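Local coordinates for hypothetical exported protein (Streptococcus pyogenes, PDB 3PSQ) that is a class B sortase involved in pilus assembly, probably a cysteine transpeptidase that joins pilin subunits through an acyl-thioester intermediate, at residues 78-91 against 148-162. Sequence-based numbering, arbitrary orientation.
Sequences DYRNKVTFEDKYSL and LFNPIDVDISSKNEF
D78 OD1 is gripped by R80 N and R80 NE, and P151 of the other segment packs against both side chains, its CD over one face of the R80 guanidinium and 3.8 Å from D78 OD2. The bond from R80 N makes an Asx turn. R80 NE to OD1 and NH2 to OD2 form a side-on salt bridge, both in the guanidinium plane. N57 also donates to D78 OD2. P151 CB lies 3.4 Å from Y89 O, and its CG faces N81 OD1. Y89 OH donates to L148 O, 2.7 Å away, in the carbonyl plane and on a lone pair. The Y89 side chain extends with CG anti to the backbone N (chi1 -177°), which carries the ring across to helix 151-155. V154 CG2 sits over one face of this ring, 4.0 Å from its centroid, in a CH-pi contact. P151 CA lies at the ring edge, and F162 packs obliquely, with CE1 3.8 Å from Y89 CD1. N150 OD1 caps the helix by accepting from I152 N and D153 N. L91 CD2 meets the edge of the F149 ring, which also touches R198, the predicted transition-state stabiliser. The contact thus packs a short, N-capped helix against strand 89-93 of the sortase beta-barrel, beside the predicted active site.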
loop_
_atom_site.group_PDB
_atom_site.type_symbol
_atom_site.label_atom_id
_atom_site.label_comp_id
_atom_site.label_asym_id
_atom_site.label_seq_id
_atom_site.Cartn_x
_atom_site.Cartn_y
_atom_site.Cartn_z
ATOM N N ASP A 78 4.231 -6.597 0.265
ATOM C CA ASP A 78 4.575 -7.692 -0.626
ATOM C C ASP A 78 5.864 -8.430 -0.172
ATOM O O ASP A 78 6.877 -7.762 0.115
ATOM C CB ASP A 78 4.710 -7.167 -2.064
ATOM C CG ASP A 78 4.906 -8.282 -3.073
ATOM O OD1 ASP A 78 5.975 -8.907 -3.104
ATOM O OD2 ASP A 78 3.981 -8.557 -3.839
ATOM N N TYR A 79 5.830 -9.776 -0.139
ATOM C CA TYR A 79 6.963 -10.560 0.279
ATOM C C TYR A 79 8.250 -10.320 -0.523
ATOM O O TYR A 79 9.338 -10.656 -0.038
ATOM C CB TYR A 79 6.666 -12.066 0.331
ATOM C CG TYR A 79 6.855 -12.811 -0.988
ATOM C CD1 TYR A 79 8.046 -13.523 -1.275
ATOM C CD2 TYR A 79 5.855 -12.781 -1.963
ATOM C CE1 TYR A 79 8.196 -14.200 -2.481
ATOM C CE2 TYR A 79 5.991 -13.450 -3.157
ATOM C CZ TYR A 79 7.157 -14.157 -3.417
ATOM O OH TYR A 79 7.237 -14.785 -4.635
ATOM N N ARG A 80 8.133 -9.756 -1.716
ATOM C CA ARG A 80 9.301 -9.577 -2.583
ATOM C C ARG A 80 9.966 -8.219 -2.369
ATOM O O ARG A 80 10.954 -7.946 -2.987
ATOM C CB ARG A 80 8.925 -9.697 -4.060
ATOM C CG ARG A 80 8.544 -11.101 -4.498
ATOM C CD ARG A 80 7.697 -11.071 -5.764
ATOM N NE ARG A 80 6.385 -10.470 -5.570
ATOM C CZ ARG A 80 5.359 -10.619 -6.416
ATOM N NH1 ARG A 80 5.495 -11.361 -7.518
ATOM N NH2 ARG A 80 4.184 -10.019 -6.176
ATOM N N ASN A 81 9.427 -7.373 -1.494
ATOM C CA ASN A 81 9.944 -6.032 -1.311
ATOM C C ASN A 81 10.964 -5.978 -0.207
ATOM O O ASN A 81 10.934 -6.791 0.710
ATOM C CB ASN A 81 8.800 -5.067 -0.974
ATOM C CG ASN A 81 8.127 -4.505 -2.190
ATOM O OD1 ASN A 81 6.888 -4.556 -2.311
ATOM N ND2 ASN A 81 8.916 -3.931 -3.097
ATOM N N LYS A 82 11.863 -4.996 -0.280
ATOM C CA LYS A 82 12.756 -4.668 0.860
ATOM C C LYS A 82 11.964 -3.942 1.938
ATOM O O LYS A 82 11.202 -3.030 1.606
ATOM C CB LYS A 82 13.886 -3.734 0.408
ATOM C CG LYS A 82 14.993 -4.416 -0.371
ATOM C CD LYS A 82 15.904 -3.372 -0.990
ATOM C CE LYS A 82 16.991 -4.030 -1.834
ATOM N NZ LYS A 82 17.806 -4.876 -0.915
ATOM N N VAL A 83 12.151 -4.336 3.201
ATOM C CA VAL A 83 11.427 -3.726 4.324
ATOM C C VAL A 83 11.785 -2.253 4.531
ATOM O O VAL A 83 11.059 -1.497 5.198
ATOM C CB VAL A 83 11.634 -4.502 5.644
ATOM C CG1 VAL A 83 10.982 -5.890 5.553
ATOM C CG2 VAL A 83 13.120 -4.612 6.020
ATOM N N THR A 84 12.912 -1.840 3.964
ATOM C CA THR A 84 13.421 -0.474 4.133
ATOM C C THR A 84 12.744 0.483 3.151
ATOM O O THR A 84 13.027 1.690 3.158
ATOM C CB THR A 84 14.905 -0.422 3.809
ATOM O OG1 THR A 84 15.114 -0.997 2.513
ATOM C CG2 THR A 84 15.730 -1.202 4.837
ATOM N N PHE A 85 11.858 -0.040 2.306
ATOM C CA PHE A 85 11.189 0.785 1.283
ATOM C C PHE A 85 12.172 1.408 0.286
ATOM O O PHE A 85 11.920 2.502 -0.202
ATOM C CB PHE A 85 10.251 1.838 1.919
ATOM C CG PHE A 85 9.024 1.218 2.586
ATOM C CD1 PHE A 85 7.843 1.050 1.880
ATOM C CD2 PHE A 85 9.100 0.701 3.875
ATOM C CE1 PHE A 85 6.760 0.430 2.448
ATOM C CE2 PHE A 85 7.998 0.075 4.457
ATOM C CZ PHE A 85 6.838 -0.061 3.738
ATOM N N GLU A 86 13.277 0.692 0.006
ATOM C CA GLU A 86 14.355 1.096 -0.936
ATOM C C GLU A 86 14.023 0.776 -2.398
ATOM O O GLU A 86 14.593 1.357 -3.326
ATOM C CB GLU A 86 15.664 0.334 -0.636
ATOM C CG GLU A 86 16.473 0.736 0.609
ATOM C CD GLU A 86 17.624 -0.240 0.874
ATOM O OE1 GLU A 86 18.445 -0.491 -0.052
ATOM O OE2 GLU A 86 17.709 -0.767 2.000
ATOM N N ASP A 87 13.138 -0.202 -2.608
ATOM C CA ASP A 87 12.755 -0.632 -3.953
ATOM C C ASP A 87 12.060 0.470 -4.706
ATOM O O ASP A 87 11.585 1.443 -4.102
ATOM C CB ASP A 87 11.836 -1.845 -3.885
ATOM C CG ASP A 87 12.542 -3.072 -3.399
ATOM O OD1 ASP A 87 13.788 -3.093 -3.424
ATOM O OD2 ASP A 87 11.874 -4.023 -2.980
ATOM N N LYS A 88 12.017 0.338 -6.026
ATOM C CA LYS A 88 11.292 1.315 -6.851
ATOM C C LYS A 88 9.806 1.377 -6.512
ATOM O O LYS A 88 9.153 2.409 -6.677
ATOM C CB LYS A 88 11.411 0.967 -8.338
ATOM C CG LYS A 88 12.769 1.315 -8.926
ATOM C CD LYS A 88 12.865 2.844 -9.195
ATOM C CE LYS A 88 14.314 3.280 -9.449
ATOM N NZ LYS A 88 14.926 2.470 -10.555
ATOM N N TYR A 89 9.282 0.250 -6.066
ATOM C CA TYR A 89 7.850 0.069 -5.950
ATOM C C TYR A 89 7.548 -0.900 -4.819
ATOM O O TYR A 89 7.820 -2.114 -4.911
ATOM C CB TYR A 89 7.316 -0.495 -7.254
ATOM C CG TYR A 89 5.834 -0.672 -7.329
ATOM C CD1 TYR A 89 5.014 0.400 -7.607
ATOM C CD2 TYR A 89 5.247 -1.934 -7.180
ATOM C CE1 TYR A 89 3.642 0.251 -7.708
ATOM C CE2 TYR A 89 3.862 -2.100 -7.293
ATOM C CZ TYR A 89 3.064 -0.998 -7.573
ATOM O OH TYR A 89 1.689 -1.106 -7.703
ATOM N N SER A 90 7.019 -0.340 -3.745
ATOM C CA SER A 90 6.630 -1.117 -2.597
ATOM C C SER A 90 5.105 -1.234 -2.594
ATOM O O SER A 90 4.392 -0.224 -2.640
ATOM C CB SER A 90 7.158 -0.474 -1.326
ATOM O OG SER A 90 8.584 -0.419 -1.362
ATOM N N LEU A 91 4.626 -2.483 -2.579
ATOM C CA LEU A 91 3.195 -2.787 -2.628
ATOM C C LEU A 91 2.710 -3.262 -1.252
ATOM O O LEU A 91 3.189 -4.284 -0.678
ATOM C CB LEU A 91 2.895 -3.834 -3.697
ATOM C CG LEU A 91 1.418 -4.228 -3.855
ATOM C CD1 LEU A 91 0.454 -3.057 -4.244
ATOM C CD2 LEU A 91 1.325 -5.383 -4.816
ATOM N N LEU A 148 0.994 -3.943 -11.982
ATOM C CA LEU A 148 0.990 -3.241 -10.706
ATOM C C LEU A 148 0.976 -4.136 -9.457
ATOM O O LEU A 148 1.139 -3.632 -8.341
ATOM C CB LEU A 148 -0.158 -2.213 -10.666
ATOM C CG LEU A 148 0.035 -1.049 -11.637
ATOM C CD1 LEU A 148 -1.163 -0.134 -11.634
ATOM C CD2 LEU A 148 1.316 -0.271 -11.318
ATOM N N PHE A 149 0.813 -5.445 -9.641
ATOM C CA PHE A 149 0.829 -6.366 -8.490
ATOM C C PHE A 149 2.098 -7.176 -8.432
ATOM O O PHE A 149 2.210 -8.119 -7.667
ATOM C CB PHE A 149 -0.443 -7.233 -8.417
ATOM C CG PHE A 149 -1.712 -6.411 -8.295
ATOM C CD1 PHE A 149 -1.985 -5.708 -7.144
ATOM C CD2 PHE A 149 -2.578 -6.283 -9.362
ATOM C CE1 PHE A 149 -3.106 -4.927 -7.043
ATOM C CE2 PHE A 149 -3.719 -5.502 -9.258
ATOM C CZ PHE A 149 -3.976 -4.816 -8.096
ATOM N N ASN A 150 3.093 -6.761 -9.210
ATOM C CA ASN A 150 4.391 -7.401 -9.193
ATOM C C ASN A 150 5.516 -6.345 -9.164
ATOM O O ASN A 150 5.840 -5.728 -10.188
ATOM C CB ASN A 150 4.538 -8.340 -10.392
ATOM C CG ASN A 150 5.803 -9.215 -10.299
ATOM O OD1 ASN A 150 6.792 -8.791 -9.725
ATOM N ND2 ASN A 150 5.766 -10.431 -10.873
ATOM N N PRO A 151 6.099 -6.118 -7.981
ATOM C CA PRO A 151 7.170 -5.131 -7.815
ATOM C C PRO A 151 8.417 -5.450 -8.658
ATOM O O PRO A 151 9.190 -4.567 -8.999
ATOM C CB PRO A 151 7.499 -5.213 -6.315
ATOM C CG PRO A 151 6.237 -5.777 -5.678
ATOM C CD PRO A 151 5.698 -6.738 -6.704
ATOM N N ILE A 152 8.612 -6.715 -8.995
ATOM C CA ILE A 152 9.751 -7.053 -9.839
ATOM C C ILE A 152 9.491 -6.561 -11.258
ATOM O O ILE A 152 10.369 -5.945 -11.866
ATOM C CB ILE A 152 10.068 -8.543 -9.764
ATOM C CG1 ILE A 152 10.616 -8.870 -8.368
ATOM C CG2 ILE A 152 11.058 -8.927 -10.839
ATOM C CD1 ILE A 152 10.703 -10.423 -8.083
ATOM N N ASP A 153 8.276 -6.796 -11.763
ATOM C CA ASP A 153 7.906 -6.353 -13.115
ATOM C C ASP A 153 7.977 -4.845 -13.205
ATOM O O ASP A 153 8.510 -4.303 -14.163
ATOM C CB ASP A 153 6.536 -6.886 -13.576
ATOM C CG ASP A 153 6.567 -8.381 -13.897
ATOM O OD1 ASP A 153 7.662 -8.929 -14.147
ATOM O OD2 ASP A 153 5.496 -9.037 -13.886
ATOM N N VAL A 154 7.469 -4.153 -12.199
ATOM C CA VAL A 154 7.619 -2.704 -12.144
ATOM C C VAL A 154 9.096 -2.261 -12.184
ATOM O O VAL A 154 9.469 -1.357 -12.938
ATOM C CB VAL A 154 6.881 -2.080 -10.923
ATOM C CG1 VAL A 154 7.173 -0.586 -10.830
ATOM C CG2 VAL A 154 5.364 -2.337 -11.025
ATOM N N ASP A 155 9.936 -2.898 -11.382
ATOM C CA ASP A 155 11.342 -2.524 -11.304
ATOM C C ASP A 155 12.051 -2.579 -12.679
ATOM O O ASP A 155 12.895 -1.758 -12.941
ATOM C CB ASP A 155 12.095 -3.432 -10.325
ATOM C CG ASP A 155 13.566 -3.081 -10.229
ATOM O OD1 ASP A 155 13.872 -1.931 -9.932
ATOM O OD2 ASP A 155 14.435 -3.952 -10.413
ATOM N N ILE A 156 11.701 -3.554 -13.523
ATOM C CA ILE A 156 12.340 -3.734 -14.817
ATOM C C ILE A 156 11.588 -3.057 -15.969
ATOM O O ILE A 156 11.926 -3.259 -17.152
ATOM C CB ILE A 156 12.557 -5.236 -15.169
ATOM C CG1 ILE A 156 11.228 -5.982 -15.328
ATOM C CG2 ILE A 156 13.463 -5.908 -14.145
ATOM C CD1 ILE A 156 11.393 -7.473 -15.358
ATOM N N SER A 157 10.595 -2.235 -15.633
ATOM C CA SER A 157 9.864 -1.465 -16.642
ATOM C C SER A 157 10.393 -0.038 -16.644
ATOM O O SER A 157 10.917 0.442 -15.622
ATOM C CB SER A 157 8.345 -1.468 -16.354
ATOM O OG SER A 157 8.011 -0.612 -15.251
ATOM N N SER A 158 10.242 0.659 -17.763
ATOM C CA SER A 158 10.731 2.040 -17.823
ATOM C C SER A 158 9.776 2.925 -17.054
ATOM O O SER A 158 8.611 2.556 -16.877
ATOM C CB SER A 158 10.840 2.521 -19.264
ATOM O OG SER A 158 9.604 2.374 -19.928
ATOM N N LYS A 159 10.266 4.070 -16.575
ATOM C CA LYS A 159 9.422 5.036 -15.868
ATOM C C LYS A 159 8.231 5.462 -16.716
ATOM O O LYS A 159 7.118 5.627 -16.213
ATOM C CB LYS A 159 10.219 6.263 -15.378
ATOM C CG LYS A 159 9.383 7.252 -14.520
ATOM C CD LYS A 159 10.231 8.242 -13.679
ATOM C CE LYS A 159 10.345 7.831 -12.213
ATOM N NZ LYS A 159 11.075 6.531 -11.957
ATOM N N ASN A 160 8.436 5.621 -18.008
ATOM C CA ASN A 160 7.354 6.069 -18.856
ATOM C C ASN A 160 6.265 5.024 -19.084
ATOM O O ASN A 160 5.109 5.401 -19.225
ATOM C CB ASN A 160 7.883 6.653 -20.169
ATOM C CG ASN A 160 8.456 8.060 -19.988
ATOM O OD1 ASN A 160 8.275 8.693 -18.935
ATOM N ND2 ASN A 160 9.140 8.558 -21.018
ATOM N N GLU A 161 6.627 3.734 -19.155
ATOM C CA GLU A 161 5.598 2.686 -19.307
ATOM C C GLU A 161 4.806 2.564 -17.980
ATOM O O GLU A 161 3.593 2.380 -17.979
ATOM C CB GLU A 161 6.163 1.324 -19.811
ATOM C CG GLU A 161 5.257 0.045 -19.548
ATOM C CD GLU A 161 4.401 -0.487 -20.752
ATOM O OE1 GLU A 161 3.891 0.320 -21.592
ATOM O OE2 GLU A 161 4.212 -1.738 -20.833
ATOM N N PHE A 162 5.510 2.683 -16.862
ATOM C CA PHE A 162 4.916 2.645 -15.535
ATOM C C PHE A 162 3.907 3.780 -15.362
ATOM O O PHE A 162 2.747 3.553 -14.998
ATOM C CB PHE A 162 6.035 2.719 -14.495
ATOM C CG PHE A 162 5.569 2.841 -13.072
ATOM C CD1 PHE A 162 5.014 1.746 -12.398
ATOM C CD2 PHE A 162 5.738 4.039 -12.378
ATOM C CE1 PHE A 162 4.594 1.846 -11.055
ATOM C CE2 PHE A 162 5.338 4.161 -11.051
ATOM C CZ PHE A 162 4.757 3.056 -10.380
HETATM O O HOH W 1 2.651 -11.412 -8.647
#